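Local coordinates for DNA replication and repair protein RecF (PDB 5Z69) that binds ATP and probably single-stranded DNA as an ABC-type ATPase, and acts as a recombination mediator in the RecFOR pathway of DNA repair, at residues 141-155 against 198-210. Numbering follows the deposited sequence.
Sequences RKYLDACISVIDKNY and ARIIKVRNNYLEK
The Tyr207 ring drops into a hollow of helix 137-151 lined by Leu144, Cys147, Ile148 and Ile151: Leu144 CD1 lies 3.5 Å from CD2 of the Tyr207 ring, Ile148 CG1 packs against Tyr207 CG, and Ile151 CD1 comes to the ring's edge. With CG anti to the backbone N (chi1 -176°), the ring runs out across helix 137-151, carrying the Tyr207 hydroxyl past Cys147 CB to a water also bound by Tyr143 OH. Ile308 of helix 291-313 also touches Tyr207.

One turn earlier, Arg204 fills a second hollow, among Leu144, Asp145, Ile148 and Tyr155, between helix 137-151 and the start of helix 153-177. Each is a knob in a hole, although segments 141-151 and 198-210 cross nearly perpendicularly, at 91°, in the mainly helical part of RecF, away from the nucleotide.

The Arg204 chain is extended from CG to NE, and its CG passes Leu144 CD2 at 3.8 Å. NE donates almost straight, in the guanidinium plane, to Tyr155 OH (3.0 Å, 167°), which itself donates to Asp145 OD1; Arg204 NH2 makes a salt bridge to the syn side of Asp145 OD1 at 2.8 Å, while NH1 turns to Glu274 and Pro271 O. A leucine in its place would probably leave buried Tyr155 OH without this donor and Asp145 without its cationic mate. Beside it, Val203 CG1 sits against both Ile148 CG2 and Tyr155 CD2, 3.5 Å from the latter, while Ile148 CG2 covers one face of the Tyr155 ring.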
loop_
_atom_site.group_PDB
_atom_site.type_symbol
_atom_site.label_atom_id
_atom_site.label_comp_id
_atom_site.label_asym_id
_atom_site.label_seq_id
_atom_site.Cartn_x
_atom_site.Cartn_y
_atom_site.Cartn_z
ATOM N N ARG A 141 2.462 -2.478 12.624
ATOM C CA ARG A 141 3.316 -1.377 13.016
ATOM C C ARG A 141 3.749 -1.474 14.495
ATOM O O ARG A 141 4.912 -1.285 14.813
ATOM C CB ARG A 141 2.580 -0.074 12.754
ATOM C CG ARG A 141 3.452 1.079 12.379
ATOM C CD ARG A 141 2.602 2.178 11.785
ATOM N NE ARG A 141 1.390 2.427 12.566
ATOM C CZ ARG A 141 0.167 2.484 12.048
ATOM N NH1 ARG A 141 -0.025 2.306 10.733
ATOM N NH2 ARG A 141 -0.871 2.721 12.845
ATOM N N LYS A 142 2.811 -1.764 15.387
ATOM C CA LYS A 142 3.142 -1.887 16.802
ATOM C C LYS A 142 4.159 -3.023 16.993
ATOM O O LYS A 142 5.091 -2.893 17.783
ATOM C CB LYS A 142 1.882 -2.129 17.643
ATOM C CG LYS A 142 2.180 -2.592 19.098
ATOM C CD LYS A 142 0.929 -2.728 19.991
ATOM C CE LYS A 142 1.324 -3.087 21.434
ATOM N NZ LYS A 142 0.161 -3.435 22.306
ATOM N N TYR A 143 3.985 -4.108 16.232
ATOM C CA TYR A 143 4.843 -5.288 16.313
ATOM C C TYR A 143 6.258 -4.978 15.841
ATOM O O TYR A 143 7.252 -5.325 16.489
ATOM C CB TYR A 143 4.253 -6.441 15.487
ATOM C CG TYR A 143 5.190 -7.616 15.379
ATOM C CD1 TYR A 143 5.877 -7.887 14.198
ATOM C CD2 TYR A 143 5.433 -8.428 16.486
ATOM C CE1 TYR A 143 6.771 -8.972 14.120
ATOM C CE2 TYR A 143 6.319 -9.507 16.422
ATOM C CZ TYR A 143 6.985 -9.775 15.244
ATOM O OH TYR A 143 7.870 -10.843 15.210
ATOM N N LEU A 144 6.340 -4.329 14.692
ATOM C CA LEU A 144 7.606 -3.903 14.128
ATOM C C LEU A 144 8.381 -2.933 15.039
ATOM O O LEU A 144 9.593 -3.054 15.192
ATOM C CB LEU A 144 7.361 -3.253 12.765
ATOM C CG LEU A 144 8.606 -2.810 12.004
ATOM C CD1 LEU A 144 9.513 -3.977 11.737
ATOM C CD2 LEU A 144 8.196 -2.134 10.685
ATOM N N ASP A 145 7.685 -1.953 15.617
ATOM C CA ASP A 145 8.315 -0.983 16.509
ATOM C C ASP A 145 8.901 -1.674 17.747
ATOM O O ASP A 145 9.974 -1.310 18.219
ATOM C CB ASP A 145 7.304 0.072 16.955
ATOM C CG ASP A 145 7.066 1.150 15.917
ATOM O OD1 ASP A 145 7.934 1.368 15.044
ATOM O OD2 ASP A 145 6.017 1.814 16.016
ATOM N N ALA A 146 8.184 -2.664 18.263
ATOM C CA ALA A 146 8.616 -3.387 19.469
ATOM C C ALA A 146 9.787 -4.306 19.173
ATOM O O ALA A 146 10.730 -4.375 19.960
ATOM C CB ALA A 146 7.459 -4.187 20.058
ATOM N N CYS A 147 9.729 -5.025 18.048
ATOM C CA CYS A 147 10.854 -5.862 17.642
ATOM C C CYS A 147 12.131 -5.049 17.529
ATOM O O CYS A 147 13.191 -5.436 18.047
ATOM C CB CYS A 147 10.575 -6.549 16.306
ATOM S SG CYS A 147 9.321 -7.819 16.425
ATOM N N ILE A 148 12.033 -3.917 16.846
ATOM C CA ILE A 148 13.237 -3.123 16.611
ATOM C C ILE A 148 13.761 -2.444 17.877
ATOM O O ILE A 148 14.960 -2.481 18.131
ATOM C CB ILE A 148 13.012 -2.066 15.551
ATOM C CG1 ILE A 148 12.580 -2.743 14.216
ATOM C CG2 ILE A 148 14.299 -1.239 15.384
ATOM C CD1 ILE A 148 12.177 -1.779 13.121
ATOM N N SER A 149 12.859 -1.820 18.645
ATOM C CA SER A 149 13.194 -1.117 19.861
ATOM C C SER A 149 13.920 -2.017 20.859
ATOM O O SER A 149 14.837 -1.573 21.534
ATOM C CB SER A 149 11.932 -0.537 20.507
ATOM O OG SER A 149 11.322 0.396 19.626
ATOM N N VAL A 150 13.522 -3.279 20.926
ATOM C CA VAL A 150 14.162 -4.207 21.844
ATOM C C VAL A 150 15.641 -4.347 21.499
ATOM O O VAL A 150 16.491 -4.429 22.381
ATOM C CB VAL A 150 13.479 -5.601 21.820
ATOM C CG1 VAL A 150 14.407 -6.670 22.423
ATOM C CG2 VAL A 150 12.165 -5.537 22.602
ATOM N N ILE A 151 15.966 -4.345 20.210
ATOM C CA ILE A 151 17.350 -4.596 19.876
ATOM C C ILE A 151 18.116 -3.320 19.543
ATOM O O ILE A 151 19.336 -3.337 19.485
ATOM C CB ILE A 151 17.455 -5.633 18.736
ATOM C CG1 ILE A 151 16.913 -5.117 17.418
ATOM C CG2 ILE A 151 16.640 -6.853 19.092
ATOM C CD1 ILE A 151 16.865 -6.215 16.356
ATOM N N ASP A 152 17.422 -2.197 19.405
ATOM C CA ASP A 152 18.088 -0.985 18.904
ATOM C C ASP A 152 17.626 0.253 19.668
ATOM O O ASP A 152 16.566 0.834 19.391
ATOM C CB ASP A 152 17.839 -0.829 17.384
ATOM C CG ASP A 152 18.511 0.412 16.775
ATOM O OD1 ASP A 152 18.456 0.561 15.528
ATOM O OD2 ASP A 152 19.078 1.245 17.508
ATOM N N LYS A 153 18.465 0.672 20.603
ATOM C CA LYS A 153 18.155 1.776 21.503
ATOM C C LYS A 153 18.056 3.126 20.783
ATOM O O LYS A 153 17.282 3.993 21.183
ATOM C CB LYS A 153 19.214 1.835 22.616
ATOM C CG LYS A 153 18.746 2.510 23.891
ATOM N N ASN A 154 18.822 3.308 19.710
ATOM C CA ASN A 154 18.786 4.573 18.987
ATOM C C ASN A 154 17.482 4.735 18.221
ATOM O O ASN A 154 16.966 5.842 18.069
ATOM C CB ASN A 154 19.986 4.686 18.046
ATOM C CG ASN A 154 21.305 4.720 18.804
ATOM O OD1 ASN A 154 21.418 5.384 19.835
ATOM N ND2 ASN A 154 22.295 3.984 18.312
ATOM N N TYR A 155 16.954 3.621 17.731
ATOM C CA TYR A 155 15.670 3.645 17.048
ATOM C C TYR A 155 14.576 3.958 18.044
ATOM O O TYR A 155 13.681 4.772 17.774
ATOM C CB TYR A 155 15.385 2.312 16.383
ATOM C CG TYR A 155 13.982 2.158 15.821
ATOM C CD1 TYR A 155 12.930 1.643 16.595
ATOM C CD2 TYR A 155 13.716 2.491 14.499
ATOM C CE1 TYR A 155 11.640 1.476 16.038
ATOM C CE2 TYR A 155 12.453 2.333 13.948
ATOM C CZ TYR A 155 11.422 1.831 14.706
ATOM O OH TYR A 155 10.183 1.694 14.099
ATOM N N ALA A 198 12.540 10.035 8.619
ATOM C CA ALA A 198 13.468 9.427 7.675
ATOM C C ALA A 198 14.381 8.405 8.375
ATOM O O ALA A 198 14.616 7.297 7.871
ATOM C CB ALA A 198 14.312 10.517 6.962
ATOM N N ARG A 199 14.911 8.767 9.531
ATOM C CA ARG A 199 15.727 7.800 10.278
ATOM C C ARG A 199 14.949 6.524 10.603
ATOM O O ARG A 199 15.468 5.417 10.492
ATOM C CB ARG A 199 16.254 8.435 11.544
ATOM C CG ARG A 199 17.353 9.414 11.272
ATOM C CD ARG A 199 18.266 9.505 12.464
ATOM N NE ARG A 199 17.620 10.194 13.567
ATOM C CZ ARG A 199 17.672 11.507 13.738
ATOM N NH1 ARG A 199 18.334 12.252 12.865
ATOM N NH2 ARG A 199 17.066 12.074 14.775
ATOM N N ILE A 200 13.685 6.688 10.957
ATOM C CA ILE A 200 12.832 5.566 11.322
ATOM C C ILE A 200 12.538 4.677 10.106
ATOM O O ILE A 200 12.617 3.447 10.187
ATOM C CB ILE A 200 11.535 6.099 11.963
ATOM C CG1 ILE A 200 11.795 6.445 13.443
ATOM C CG2 ILE A 200 10.382 5.104 11.836
ATOM C CD1 ILE A 200 10.821 7.477 13.995
ATOM N N ILE A 201 12.204 5.301 8.980
ATOM C CA ILE A 201 11.970 4.544 7.753
ATOM C C ILE A 201 13.211 3.738 7.394
ATOM O O ILE A 201 13.124 2.549 7.079
ATOM C CB ILE A 201 11.583 5.478 6.586
ATOM C CG1 ILE A 201 10.131 5.917 6.755
ATOM C CG2 ILE A 201 11.799 4.787 5.229
ATOM C CD1 ILE A 201 9.787 7.194 6.019
ATOM N N LYS A 202 14.375 4.374 7.489
ATOM C CA LYS A 202 15.624 3.701 7.144
ATOM C C LYS A 202 15.839 2.444 7.988
ATOM O O LYS A 202 16.178 1.379 7.464
ATOM C CB LYS A 202 16.817 4.647 7.311
ATOM C CG LYS A 202 18.126 4.015 6.861
ATOM C CD LYS A 202 19.302 4.385 7.747
ATOM C CE LYS A 202 19.246 3.639 9.080
ATOM N NZ LYS A 202 20.430 3.898 9.962
ATOM N N VAL A 203 15.627 2.557 9.294
ATOM C CA VAL A 203 15.841 1.409 10.153
ATOM C C VAL A 203 14.758 0.350 9.971
ATOM O O VAL A 203 15.047 -0.856 9.990
ATOM C CB VAL A 203 15.904 1.824 11.630
ATOM C CG1 VAL A 203 15.938 0.580 12.531
ATOM C CG2 VAL A 203 17.111 2.722 11.862
ATOM N N ARG A 204 13.515 0.787 9.797
ATOM C CA ARG A 204 12.437 -0.163 9.540
ATOM C C ARG A 204 12.734 -0.985 8.292
ATOM O O ARG A 204 12.478 -2.195 8.264
ATOM C CB ARG A 204 11.093 0.539 9.380
ATOM C CG ARG A 204 10.454 0.974 10.691
ATOM C CD ARG A 204 9.088 1.600 10.437
ATOM N NE ARG A 204 8.463 1.971 11.694
ATOM C CZ ARG A 204 7.286 2.566 11.805
ATOM N NH1 ARG A 204 6.583 2.876 10.717
ATOM N NH2 ARG A 204 6.815 2.859 13.010
ATOM N N ASN A 205 13.281 -0.324 7.270
ATOM C CA ASN A 205 13.662 -1.015 6.034
ATOM C C ASN A 205 14.756 -2.038 6.283
ATOM O O ASN A 205 14.680 -3.175 5.805
ATOM C CB ASN A 205 14.136 -0.028 4.972
ATOM C CG ASN A 205 14.274 -0.680 3.594
ATOM O OD1 ASN A 205 13.285 -1.060 2.973
ATOM N ND2 ASN A 205 15.503 -0.822 3.131
ATOM N N ASN A 206 15.786 -1.634 7.020
ATOM C CA ASN A 206 16.856 -2.564 7.386
ATOM C C ASN A 206 16.302 -3.824 8.053
ATOM O O ASN A 206 16.735 -4.934 7.755
ATOM C CB ASN A 206 17.874 -1.903 8.322
ATOM C CG ASN A 206 18.549 -0.683 7.709
ATOM O OD1 ASN A 206 18.942 0.241 8.426
ATOM N ND2 ASN A 206 18.686 -0.670 6.386
ATOM N N TYR A 207 15.338 -3.641 8.955
ATOM C CA TYR A 207 14.796 -4.776 9.698
ATOM C C TYR A 207 13.913 -5.637 8.779
ATOM O O TYR A 207 13.962 -6.868 8.830
ATOM C CB TYR A 207 13.981 -4.315 10.936
ATOM C CG TYR A 207 13.499 -5.477 11.770
ATOM C CD1 TYR A 207 14.241 -5.927 12.870
ATOM C CD2 TYR A 207 12.313 -6.138 11.468
ATOM C CE1 TYR A 207 13.809 -7.003 13.630
ATOM C CE2 TYR A 207 11.877 -7.211 12.217
ATOM C CZ TYR A 207 12.633 -7.635 13.313
ATOM O OH TYR A 207 12.225 -8.722 14.063
ATOM N N LEU A 208 13.093 -4.982 7.968
ATOM C CA LEU A 208 12.203 -5.699 7.069
ATOM C C LEU A 208 13.005 -6.518 6.028
ATOM O O LEU A 208 12.596 -7.637 5.683
ATOM C CB LEU A 208 11.230 -4.726 6.409
ATOM C CG LEU A 208 10.150 -4.205 7.359
ATOM C CD1 LEU A 208 9.407 -3.122 6.682
ATOM C CD2 LEU A 208 9.170 -5.274 7.830
ATOM N N GLU A 209 14.121 -5.962 5.550
ATOM C CA GLU A 209 15.092 -6.716 4.740
ATOM C C GLU A 209 15.492 -7.991 5.430
ATOM O O GLU A 209 15.386 -9.066 4.860
ATOM C CB GLU A 209 16.373 -5.913 4.507
ATOM C CG GLU A 209 16.339 -4.874 3.381
ATOM C CD GLU A 209 17.735 -4.357 3.073
ATOM O OE1 GLU A 209 17.948 -3.125 3.152
ATOM O OE2 GLU A 209 18.609 -5.199 2.752
ATOM N N LYS A 210 15.978 -7.868 6.667
ATOM C CA LYS A 210 16.366 -9.049 7.438
ATOM C C LYS A 210 15.180 -9.960 7.686
ATOM O O LYS A 210 15.305 -11.179 7.606
ATOM C CB LYS A 210 16.996 -8.639 8.765
ATOM C CG LYS A 210 18.316 -7.955 8.592
ATOM C CD LYS A 210 18.824 -7.370 9.900
ATOM C CE LYS A 210 20.233 -6.828 9.732
ATOM N NZ LYS A 210 20.620 -5.952 10.858
HETATM O O HOH W 1 9.906 -10.158 13.454
HETATM O O HOH W 2 4.793 3.881 14.617
#